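Local coordinates for protein putative alpha-L-fucosidase (Bacteroides thetaiotaomicron, PDB 3EYP) that probably hydrolyses alpha-L-fucosides, as a glycoside hydrolase of family 29 with a TIM-barrel catalytic domain joined to an F5/8 type C domain, at residues A[138-141]-A[142-146]; A[148-151]-A[152-156]; A[175-178]-A[179-183]. All coordinates share one frame; numbering follows the deposited sequence.

Contact 1 (A[138-141]-A[142-146]); sequences TTER and YKEYY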
ATOM      1  N   THR A 138       0.814  32.711  -8.817  1.00 42.29           N
ATOM      2  CA  THR A 138       1.638  32.188  -9.926  1.00 44.53           C
ATOM      3  C   THR A 138       2.296  30.865  -9.525  1.00 45.34           C
ATOM      4  O   THR A 138       2.503  30.557  -8.341  1.00 45.24           O
ATOM      5  CB  THR A 138       2.792  33.096 -10.373  1.00 43.72           C
ATOM      6  OG1 THR A 138       3.800  33.129  -9.367  1.00 45.63           O
ATOM      7  CG2 THR A 138       2.325  34.550 -10.735  1.00 45.30           C
ATOM      8  N   THR A 139       2.712  30.122 -10.537  1.00 45.84           N
ATOM      9  CA  THR A 139       3.276  28.780 -10.289  1.00 45.45           C
ATOM     10  C   THR A 139       4.559  28.950  -9.507  1.00 44.18           C
ATOM     11  O   THR A 139       4.793  28.259  -8.546  1.00 43.65           O
ATOM     12  CB  THR A 139       3.414  27.924 -11.604  1.00 45.77           C
ATOM     13  OG1 THR A 139       2.094  27.710 -12.119  1.00 48.52           O
ATOM     14  CG2 THR A 139       4.067  26.544 -11.348  1.00 46.87           C
ATOM     15  N   GLU A 140       5.344  29.941  -9.885  1.00 44.13           N
ATOM     16  CA  GLU A 140       6.648  30.168  -9.275  1.00 45.16           C
ATOM     17  C   GLU A 140       6.472  30.537  -7.800  1.00 43.27           C
ATOM     18  O   GLU A 140       7.279  30.181  -6.904  1.00 44.48           O
ATOM     19  CB  GLU A 140       7.394  31.306  -9.980  1.00 46.33           C
ATOM     20  CG  GLU A 140       8.776  31.604  -9.463  1.00 51.93           C
ATOM     21  CD  GLU A 140       9.746  30.445  -9.741  1.00 58.14           C
ATOM     22  OE1 GLU A 140       9.366  29.470 -10.461  1.00 63.95           O
ATOM     23  OE2 GLU A 140      10.875  30.503  -9.212  1.00 64.39           O
ATOM     24  N   ARG A 141       5.418  31.282  -7.566  1.00 42.40           N
ATOM     25  CA  ARG A 141       5.128  31.789  -6.219  1.00 42.51           C
ATOM     26  C   ARG A 141       4.660  30.622  -5.345  1.00 41.83           C
ATOM     27  O   ARG A 141       5.010  30.470  -4.178  1.00 41.06           O
ATOM     28  CB  ARG A 141       4.034  32.865  -6.227  1.00 42.75           C
ATOM     29  CG  ARG A 141       4.429  34.327  -6.436  1.00 47.94           C
ATOM     30  CD  ARG A 141       3.125  35.218  -6.214  1.00 52.28           C
ATOM     31  NE  ARG A 141       3.166  36.162  -5.096  1.00 60.77           N
ATOM     32  CZ  ARG A 141       2.251  36.286  -4.127  1.00 63.55           C
ATOM     33  NH1 ARG A 141       1.172  35.509  -4.083  1.00 67.45           N
ATOM     34  NH2 ARG A 141       2.425  37.215  -3.195  1.00 67.50           N
ATOM     35  N   TYR A 142       3.835  29.808  -5.950  1.00 42.14           N
ATOM     36  CA  TYR A 142       3.199  28.725  -5.238  1.00 41.48           C
ATOM     37  C   TYR A 142       4.281  27.693  -4.928  1.00 41.42           C
ATOM     38  O   TYR A 142       4.270  27.016  -3.908  1.00 39.89           O
ATOM     39  CB  TYR A 142       2.080  28.096  -6.055  1.00 40.79           C
ATOM     40  CG  TYR A 142       1.514  26.870  -5.329  1.00 42.55           C
ATOM     41  CD1 TYR A 142       0.674  27.025  -4.225  1.00 40.58           C
ATOM     42  CD2 TYR A 142       1.873  25.576  -5.683  1.00 41.03           C
ATOM     43  CE1 TYR A 142       0.171  25.948  -3.548  1.00 40.24           C
ATOM     44  CE2 TYR A 142       1.392  24.487  -4.975  1.00 39.68           C
ATOM     45  CZ  TYR A 142       0.523  24.689  -3.902  1.00 41.42           C
ATOM     46  OH  TYR A 142      -0.022  23.630  -3.187  1.00 39.03           O
ATOM     47  N   LYS A 143       5.206  27.555  -5.869  1.00 43.30           N
ATOM     48  CA  LYS A 143       6.345  26.648  -5.682  1.00 42.17           C
ATOM     49  C   LYS A 143       7.062  27.025  -4.412  1.00 42.87           C
ATOM     50  O   LYS A 143       7.383  26.164  -3.590  1.00 42.85           O
ATOM     51  CB  LYS A 143       7.333  26.705  -6.850  1.00 44.05           C
ATOM     52  CG  LYS A 143       8.730  26.144  -6.516  1.00 45.99           C
ATOM     53  CD  LYS A 143       9.738  26.355  -7.611  1.00 49.89           C
ATOM     54  CE  LYS A 143      10.269  27.779  -7.640  1.00 54.22           C
ATOM     55  NZ  LYS A 143      11.427  27.899  -8.583  1.00 58.72           N
ATOM     56  N   GLU A 144       7.319  28.310  -4.213  1.00 41.70           N
ATOM     57  CA  GLU A 144       8.002  28.718  -2.959  1.00 42.54           C
ATOM     58  C   GLU A 144       7.155  28.511  -1.706  1.00 42.00           C
ATOM     59  O   GLU A 144       7.668  28.115  -0.687  1.00 40.78           O
ATOM     60  CB  GLU A 144       8.480  30.186  -2.985  1.00 44.03           C
ATOM     61  CG  GLU A 144       9.333  30.515  -4.159  1.00 49.73           C
ATOM     62  CD  GLU A 144      10.600  29.657  -4.227  1.00 58.33           C
ATOM     63  OE1 GLU A 144      11.192  29.307  -3.160  1.00 61.34           O
ATOM     64  OE2 GLU A 144      10.981  29.312  -5.373  1.00 67.63           O
ATOM     65  N   TYR A 145       5.856  28.799  -1.806  1.00 42.11           N
ATOM     66  CA  TYR A 145       4.911  28.636  -0.666  1.00 41.31           C
ATOM     67  C   TYR A 145       4.916  27.182  -0.191  1.00 40.92           C
ATOM     68  O   TYR A 145       5.109  26.839   0.997  1.00 39.59           O
ATOM     69  CB  TYR A 145       3.455  29.010  -1.077  1.00 41.07           C
ATOM     70  CG  TYR A 145       2.343  28.591  -0.087  1.00 41.05           C
ATOM     71  CD1 TYR A 145       2.274  29.148   1.180  1.00 41.63           C
ATOM     72  CD2 TYR A 145       1.365  27.657  -0.434  1.00 41.73           C
ATOM     73  CE1 TYR A 145       1.303  28.793   2.072  1.00 38.86           C
ATOM     74  CE2 TYR A 145       0.385  27.282   0.454  1.00 39.01           C
ATOM     75  CZ  TYR A 145       0.356  27.849   1.716  1.00 38.19           C
ATOM     76  OH  TYR A 145      -0.618  27.571   2.624  1.00 40.86           O
ATOM     77  N   TYR A 146       4.701  26.332  -1.161  1.00 41.23           N
ATOM     78  CA  TYR A 146       4.666  24.890  -0.900  1.00 40.94           C
ATOM     79  C   TYR A 146       5.990  24.439  -0.273  1.00 41.48           C
ATOM     80  O   TYR A 146       6.023  23.669   0.667  1.00 41.30           O
ATOM     81  CB  TYR A 146       4.369  24.089  -2.183  1.00 41.01           C
ATOM     82  CG  TYR A 146       4.080  22.599  -1.928  1.00 38.88           C
ATOM     83  CD1 TYR A 146       2.805  22.129  -1.850  1.00 39.01           C
ATOM     84  CD2 TYR A 146       5.134  21.674  -1.811  1.00 40.35           C
ATOM     85  CE1 TYR A 146       2.545  20.785  -1.627  1.00 37.01           C
ATOM     86  CE2 TYR A 146       4.886  20.359  -1.594  1.00 40.76           C
ATOM     87  CZ  TYR A 146       3.615  19.905  -1.531  1.00 38.63           C
ATOM     88  OH  TYR A 146       3.400  18.550  -1.296  1.00 42.50           O
TER

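Contact 2 (A[148-151]-A[152-156]); sequences HQLG and ELMSD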
ATOM      1  N   HIS A 148       8.058  26.134   1.457  1.00 40.10           N
ATOM      2  CA  HIS A 148       8.153  26.621   2.833  1.00 41.59           C
ATOM      3  C   HIS A 148       7.450  25.661   3.748  1.00 40.98           C
ATOM      4  O   HIS A 148       7.925  25.331   4.785  1.00 40.86           O
ATOM      5  CB  HIS A 148       7.581  28.031   3.008  1.00 41.48           C
ATOM      6  CG  HIS A 148       8.483  29.115   2.494  1.00 43.58           C
ATOM      7  ND1 HIS A 148       9.814  29.220   2.863  1.00 45.50           N
ATOM      8  CD2 HIS A 148       8.234  30.172   1.690  1.00 41.92           C
ATOM      9  CE1 HIS A 148      10.349  30.276   2.264  1.00 46.25           C
ATOM     10  NE2 HIS A 148       9.413  30.872   1.540  1.00 46.66           N
ATOM     11  N   GLN A 149       6.247  25.292   3.370  1.00 41.74           N
ATOM     12  CA  GLN A 149       5.409  24.408   4.184  1.00 41.33           C
ATOM     13  C   GLN A 149       6.007  23.013   4.334  1.00 42.50           C
ATOM     14  O   GLN A 149       5.972  22.390   5.397  1.00 41.83           O
ATOM     15  CB  GLN A 149       4.002  24.345   3.604  1.00 40.43           C
ATOM     16  CG  GLN A 149       3.269  25.668   3.735  1.00 38.62           C
ATOM     17  CD  GLN A 149       1.745  25.532   3.735  1.00 38.37           C
ATOM     18  OE1 GLN A 149       1.155  24.819   2.889  1.00 40.64           O
ATOM     19  NE2 GLN A 149       1.088  26.280   4.658  1.00 38.79           N
ATOM     20  N   LEU A 150       6.564  22.554   3.214  1.00 42.55           N
ATOM     21  CA  LEU A 150       7.263  21.281   3.148  1.00 42.96           C
ATOM     22  C   LEU A 150       8.406  21.300   4.150  1.00 42.54           C
ATOM     23  O   LEU A 150       8.554  20.408   4.971  1.00 43.88           O
ATOM     24  CB  LEU A 150       7.672  20.968   1.677  1.00 43.63           C
ATOM     25  CG  LEU A 150       7.972  19.535   1.290  1.00 43.88           C
ATOM     26  CD1 LEU A 150       6.928  18.540   1.778  1.00 39.32           C
ATOM     27  CD2 LEU A 150       8.403  19.420  -0.241  1.00 47.88           C
ATOM     28  N   GLY A 151       9.123  22.395   4.182  1.00 42.51           N
ATOM     29  CA  GLY A 151      10.188  22.579   5.143  1.00 43.54           C
ATOM     30  C   GLY A 151       9.786  22.519   6.594  1.00 43.32           C
ATOM     31  O   GLY A 151      10.495  21.956   7.448  1.00 46.13           O
ATOM     32  N   GLU A 152       8.637  23.104   6.895  1.00 41.96           N
ATOM     33  CA  GLU A 152       8.095  22.998   8.218  1.00 41.07           C
ATOM     34  C   GLU A 152       7.794  21.529   8.536  1.00 40.12           C
ATOM     35  O   GLU A 152       8.172  21.002   9.580  1.00 40.15           O
ATOM     36  CB  GLU A 152       6.808  23.872   8.395  1.00 40.23           C
ATOM     37  CG  GLU A 152       7.033  25.373   8.209  1.00 40.53           C
ATOM     38  CD  GLU A 152       5.797  26.147   8.429  1.00 40.08           C
ATOM     39  OE1 GLU A 152       4.788  25.700   7.861  1.00 38.04           O
ATOM     40  OE2 GLU A 152       5.804  27.225   9.088  1.00 41.74           O
ATOM     41  N   LEU A 153       7.100  20.862   7.631  1.00 39.73           N
ATOM     42  CA  LEU A 153       6.561  19.515   7.932  1.00 38.32           C
ATOM     43  C   LEU A 153       7.643  18.446   7.945  1.00 37.97           C
ATOM     44  O   LEU A 153       7.540  17.384   8.634  1.00 38.07           O
ATOM     45  CB  LEU A 153       5.440  19.135   6.914  1.00 38.90           C
ATOM     46  CG  LEU A 153       4.154  19.953   7.107  1.00 40.11           C
ATOM     47  CD1 LEU A 153       3.088  19.711   6.043  1.00 39.52           C
ATOM     48  CD2 LEU A 153       3.602  19.749   8.480  1.00 38.50           C
ATOM     49  N   MET A 154       8.694  18.730   7.197  1.00 39.08           N
ATOM     50  CA  MET A 154       9.839  17.769   7.047  1.00 39.61           C
ATOM     51  C   MET A 154      10.956  18.006   8.066  1.00 41.81           C
ATOM     52  O   MET A 154      11.908  17.204   8.186  1.00 41.35           O
ATOM     53  CB  MET A 154      10.447  17.826   5.631  1.00 40.94           C
ATOM     54  CG  MET A 154       9.591  17.215   4.470  1.00 39.06           C
ATOM     55  SD  MET A 154       8.889  15.545   4.630  1.00 32.88           S
ATOM     56  CE  MET A 154       7.188  16.040   4.957  1.00 39.93           C
ATOM     57  N   SER A 155      10.808  19.108   8.799  1.00 42.91           N
ATOM     58  CA  SER A 155      11.796  19.551   9.780  1.00 43.22           C
ATOM     59  C   SER A 155      11.352  19.433  11.226  1.00 43.81           C
ATOM     60  O   SER A 155      12.154  19.141  12.106  1.00 43.22           O
ATOM     61  CB  SER A 155      12.225  21.002   9.528  1.00 43.70           C
ATOM     62  OG  SER A 155      12.823  21.214   8.255  1.00 45.24           O
ATOM     63  N   ASP A 156      10.109  19.766  11.514  1.00 43.68           N
ATOM     64  CA  ASP A 156       9.750  20.077  12.897  1.00 44.01           C
ATOM     65  C   ASP A 156       8.787  19.060  13.522  1.00 43.47           C
ATOM     66  O   ASP A 156       8.314  19.241  14.633  1.00 43.28           O
ATOM     67  CB  ASP A 156       9.132  21.487  13.033  1.00 43.75           C
ATOM     68  CG  ASP A 156      10.067  22.613  12.532  1.00 46.98           C
ATOM     69  OD1 ASP A 156      11.299  22.528  12.732  1.00 45.54           O
ATOM     70  OD2 ASP A 156       9.542  23.581  11.922  1.00 49.61           O
TER

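Contact 3 (A[175-178]-A[179-183]); sequences TPVY and RHWYK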
ATOM      1  N   THR A 175       7.796  19.580 -13.886  1.00 43.25           N
ATOM      2  CA  THR A 175       8.777  18.680 -13.270  1.00 42.10           C
ATOM      3  C   THR A 175       9.764  19.440 -12.394  1.00 42.24           C
ATOM      4  O   THR A 175      10.073  19.008 -11.281  1.00 42.16           O
ATOM      5  CB  THR A 175       9.477  17.744 -14.325  1.00 42.09           C
ATOM      6  OG1 THR A 175       8.458  16.982 -14.898  1.00 40.46           O
ATOM      7  CG2 THR A 175      10.392  16.716 -13.706  1.00 40.72           C
ATOM      8  N   PRO A 176      10.262  20.592 -12.872  1.00 42.70           N
ATOM      9  CA  PRO A 176      11.244  21.329 -12.065  1.00 43.27           C
ATOM     10  C   PRO A 176      10.706  21.864 -10.725  1.00 43.40           C
ATOM     11  O   PRO A 176      11.459  22.015  -9.784  1.00 45.73           O
ATOM     12  CB  PRO A 176      11.649  22.492 -12.989  1.00 43.88           C
ATOM     13  CG  PRO A 176      11.466  21.918 -14.409  1.00 42.90           C
ATOM     14  CD  PRO A 176      10.173  21.114 -14.248  1.00 42.63           C
ATOM     15  N   VAL A 177       9.424  22.130 -10.678  1.00 43.42           N
ATOM     16  CA  VAL A 177       8.721  22.460  -9.410  1.00 43.71           C
ATOM     17  C   VAL A 177       8.800  21.298  -8.394  1.00 43.32           C
ATOM     18  O   VAL A 177       9.243  21.454  -7.260  1.00 43.62           O
ATOM     19  CB  VAL A 177       7.234  22.781  -9.660  1.00 43.75           C
ATOM     20  CG1 VAL A 177       6.403  22.816  -8.331  1.00 43.41           C
ATOM     21  CG2 VAL A 177       7.079  24.096 -10.421  1.00 43.25           C
ATOM     22  N   TYR A 178       8.401  20.125  -8.844  1.00 42.74           N
ATOM     23  CA  TYR A 178       8.483  18.928  -8.004  1.00 42.45           C
ATOM     24  C   TYR A 178       9.946  18.638  -7.607  1.00 43.16           C
ATOM     25  O   TYR A 178      10.218  18.102  -6.507  1.00 43.53           O
ATOM     26  CB  TYR A 178       7.856  17.696  -8.692  1.00 42.66           C
ATOM     27  CG  TYR A 178       6.373  17.680  -8.785  1.00 40.84           C
ATOM     28  CD1 TYR A 178       5.588  17.238  -7.722  1.00 40.69           C
ATOM     29  CD2 TYR A 178       5.729  18.013  -9.994  1.00 41.97           C
ATOM     30  CE1 TYR A 178       4.176  17.153  -7.841  1.00 40.77           C
ATOM     31  CE2 TYR A 178       4.371  18.007 -10.085  1.00 43.55           C
ATOM     32  CZ  TYR A 178       3.584  17.566  -9.020  1.00 42.79           C
ATOM     33  OH  TYR A 178       2.218  17.507  -9.173  1.00 43.34           O
ATOM     34  N   ARG A 179      10.902  19.012  -8.469  1.00 44.58           N
ATOM     35  CA  ARG A 179      12.334  18.800  -8.126  1.00 44.07           C
ATOM     36  C   ARG A 179      12.710  19.551  -6.860  1.00 45.41           C
ATOM     37  O   ARG A 179      13.341  19.015  -5.939  1.00 46.54           O
ATOM     38  CB  ARG A 179      13.283  19.246  -9.233  1.00 42.93           C
ATOM     39  CG  ARG A 179      14.747  18.790  -9.022  1.00 43.55           C
ATOM     40  CD  ARG A 179      15.632  19.180 -10.216  1.00 46.06           C
ATOM     41  NE  ARG A 179      15.763  20.626 -10.423  1.00 45.39           N
ATOM     42  CZ  ARG A 179      15.346  21.346 -11.474  1.00 52.54           C
ATOM     43  NH1 ARG A 179      15.595  22.694 -11.508  1.00 53.74           N
ATOM     44  NH2 ARG A 179      14.761  20.777 -12.501  1.00 51.38           N
ATOM     45  N   HIS A 180      12.384  20.829  -6.903  1.00 44.77           N
ATOM     46  CA  HIS A 180      12.592  21.736  -5.784  1.00 46.28           C
ATOM     47  C   HIS A 180      12.051  21.100  -4.503  1.00 44.52           C
ATOM     48  O   HIS A 180      12.727  21.038  -3.474  1.00 44.30           O
ATOM     49  CB  HIS A 180      11.949  23.107  -6.086  1.00 47.18           C
ATOM     50  CG  HIS A 180      12.279  24.177  -5.095  1.00 53.99           C
ATOM     51  ND1 HIS A 180      13.575  24.561  -4.808  1.00 62.12           N
ATOM     52  CD2 HIS A 180      11.473  24.986  -4.363  1.00 59.06           C
ATOM     53  CE1 HIS A 180      13.548  25.538  -3.912  1.00 61.90           C
ATOM     54  NE2 HIS A 180      12.285  25.811  -3.625  1.00 59.08           N
ATOM     55  N   TRP A 181      10.860  20.546  -4.611  1.00 43.51           N
ATOM     56  CA  TRP A 181      10.226  19.867  -3.455  1.00 42.23           C
ATOM     57  C   TRP A 181      10.883  18.557  -3.032  1.00 42.77           C
ATOM     58  O   TRP A 181      11.131  18.284  -1.849  1.00 42.83           O
ATOM     59  CB  TRP A 181       8.756  19.649  -3.688  1.00 42.11           C
ATOM     60  CG  TRP A 181       7.974  20.896  -3.963  1.00 41.00           C
ATOM     61  CD1 TRP A 181       8.331  22.174  -3.704  1.00 42.32           C
ATOM     62  CD2 TRP A 181       6.690  20.950  -4.591  1.00 37.38           C
ATOM     63  NE1 TRP A 181       7.331  23.051  -4.122  1.00 38.81           N
ATOM     64  CE2 TRP A 181       6.322  22.310  -4.687  1.00 40.75           C
ATOM     65  CE3 TRP A 181       5.835  19.991  -5.105  1.00 38.29           C
ATOM     66  CZ2 TRP A 181       5.111  22.718  -5.223  1.00 39.56           C
ATOM     67  CZ3 TRP A 181       4.588  20.413  -5.636  1.00 39.67           C
ATOM     68  CH2 TRP A 181       4.262  21.753  -5.705  1.00 39.98           C
ATOM     69  N   TYR A 182      11.196  17.767  -4.019  1.00 42.61           N
ATOM     70  CA  TYR A 182      11.879  16.478  -3.808  1.00 44.50           C
ATOM     71  C   TYR A 182      13.213  16.615  -3.062  1.00 44.35           C
ATOM     72  O   TYR A 182      13.513  15.844  -2.160  1.00 45.23           O
ATOM     73  CB  TYR A 182      12.125  15.835  -5.165  1.00 44.67           C
ATOM     74  CG  TYR A 182      13.158  14.773  -5.180  1.00 49.34           C
ATOM     75  CD1 TYR A 182      12.861  13.505  -4.716  1.00 51.72           C
ATOM     76  CD2 TYR A 182      14.420  15.014  -5.726  1.00 53.45           C
ATOM     77  CE1 TYR A 182      13.781  12.510  -4.783  1.00 56.97           C
ATOM     78  CE2 TYR A 182      15.346  14.044  -5.795  1.00 56.34           C
ATOM     79  CZ  TYR A 182      15.034  12.780  -5.323  1.00 59.76           C
ATOM     80  OH  TYR A 182      15.982  11.777  -5.376  1.00 64.95           O
ATOM     81  N   LYS A 183      13.963  17.657  -3.402  1.00 44.20           N
ATOM     82  CA  LYS A 183      15.267  17.914  -2.766  1.00 44.85           C
ATOM     83  C   LYS A 183      15.100  18.162  -1.275  1.00 43.82           C
ATOM     84  O   LYS A 183      15.908  17.728  -0.421  1.00 43.94           O
ATOM     85  CB  LYS A 183      15.995  19.109  -3.445  1.00 46.76           C
ATOM     86  CG  LYS A 183      16.548  18.753  -4.843  1.00 50.39           C
ATOM     87  CD  LYS A 183      17.351  19.904  -5.503  1.00 58.04           C
ATOM     88  CE  LYS A 183      18.339  20.586  -4.553  1.00 62.12           C
ATOM     89  NZ  LYS A 183      19.842  20.347  -4.828  1.00 65.50           N
TER

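Contact 1 (A[138-141]-A[142-146])
Lys143 reaches back one turn to Glu140 in the N-terminal part of helix 139-155, where an N-cap and an i to i+3 salt bridge occur together. The helix belongs to the alpha-L-fucosidase domain, a TIM barrel by family. Thr138 is the N-cap: its OG1 accepts from Arg141 N at 3.0 Å, a capping bond, while Tyr142 N donates to Thr138 O at 2.8 Å and starts the i to i+4 series. The later bonds are less uniform; the one from Glu144 N to Glu140 O is longer, at 3.3 Å.

The close-packed side belongs to Tyr142 and Tyr145. Both are buried. Tyr142 CB lies 3.4 Å from Thr138 O, and farther out CE1 of Tyr142 comes in plane to the edge of the Tyr145 ring. The Tyr142 hydroxyl leaves the contact altogether and hydrogen-bonds Lys76 NZ, while its ring touches Trp181 of helix 175-188.

The more solvent-exposed side is charged. Glu140 and Lys143 run alongside each other; CG of Glu140 lies anti to the backbone N (chi1 -178°), and a bend at chi2 (67°) turns the carboxylate so that it meets the returning Lys143 chain. Lys143 bends in its turn at chi3, which sets NZ beside both carboxylates, with Glu144 OE2 more distant at 3.5 Å. Glu140 OE2 and Glu144 OE2 are 4.0 Å apart, so the ammonium probably offsets their mutual repulsion. A methionine in place of Lys143 would probably leave Glu140 and Glu144 as neighbouring like charges without the cation that links them. The shorter arm of this network is Lys143 NZ to Glu140 OE2, 2.7 Å, met on the syn side but 34° out of the carboxylate plane.

Contact 2 (A[148-151]-A[152-156])
Met154 folds back against Leu150, one helical turn earlier. Its CB sits 3.3 Å from Leu150 O, the carbonyl oxygen that also accepts a hydrogen bond from Met154 N at 2.8 Å. CG lies anti to the carbonyl carbon (chi1 -72°), close to that same oxygen, and meets Leu150 CD1 at 4.0 Å. Bends at chi2 and chi3 then return the terminal methyl CE to the same leucine branch, 4.1 Å from CD1, the two chains crossing at a slant.

This is i to i+4 packing near the C-terminal end of helix 139-155, on the flank of the TIM barrel's parallel sheet: Leu150 also touches Leu124 of strand 119-124 and Trp181 of helix 175-188. Glu152 takes another direction. Its CG passes 3.5 Å from His148 O, and the extended chain carries the carboxylate to Lys87, which salt-bridges OE2, while Ser86 and Trp84 hydrogen-bond OE1. Several donors thus grip this buried acid and would probably stabilise its charged form. Leu153 N bonds Gln149 O at 2.9 Å, and Leu153 CG rests 3.5 Å from that same carbonyl oxygen.

Contact 3 (A[175-178]-A[179-183])
Val177 O receives Trp181 N at 3.2 Å, one of four successive i to i+4 bonds joining 175-178 to 179-183 near the N-terminal end of helix 175-188. Arg179 N meets Thr175 O in the carbonyl plane. Tyr182 N approaches Tyr178 O more closely, at 2.7 Å, whereas His180 N lies 3.2 Å from Pro176 O.

The indole of Trp181 gathers the side chains. Val177 CG1, anti to the backbone N (chi1 167°), lies over one indole face, 3.6 Å from the centroid of the six-membered ring and 22° off its normal; this is a CH-pi contact. It is offset toward the rim, where CZ2 is 3.4 Å away. Tyr178 meets the same indole differently: taken as whole rings the two form a T-shaped pair, Trp181 giving the edge and Tyr178 the face, with planes at 75° and centroids 5.3 Å apart, although the nearest atoms, Trp181 CE3 and Tyr178 CD1, meet at a slant. On the exposed side, the Arg179 chain bends at chi3 and crosses Pro176, placing NH2 3.6 Å from the proline CB, while Pro176 O lies over one face of the guanidinium.

Helix 175-188 is the crossover helix of a beta-alpha-beta unit between parallel strands 162-164 and 193-195 of the barrel. Trp181 faces helix 139-155, stacking with Tyr146 and touching Leu150. Tyr178 meets Trp165, just beyond strand 162-164, and Thr175 OG1 hydrogen-bonds Asn199 O, beyond strand 193-195.

How the contacts relate
From the N terminus the three contacts follow in series; each is local, within one helix, so none closes a long loop and none nests or crosses. Contacts 1 and 2 occupy successive parts of helix 139-155, their centres about 15 Å apart. The chain then passes through strand 162-164 before contact 3 forms on helix 175-188 and leads on to strand 193-195. Contact 3 lies beside contact 1, about 11 Å between centres: Trp181 NE1 probably donates to Lys143 O at 3.2 Å. Toward contact 2 the touch is packing, Leu150 CD2 on Trp181 O. Trp181 thereby ties two adjacent helices outside the parallel barrel sheet.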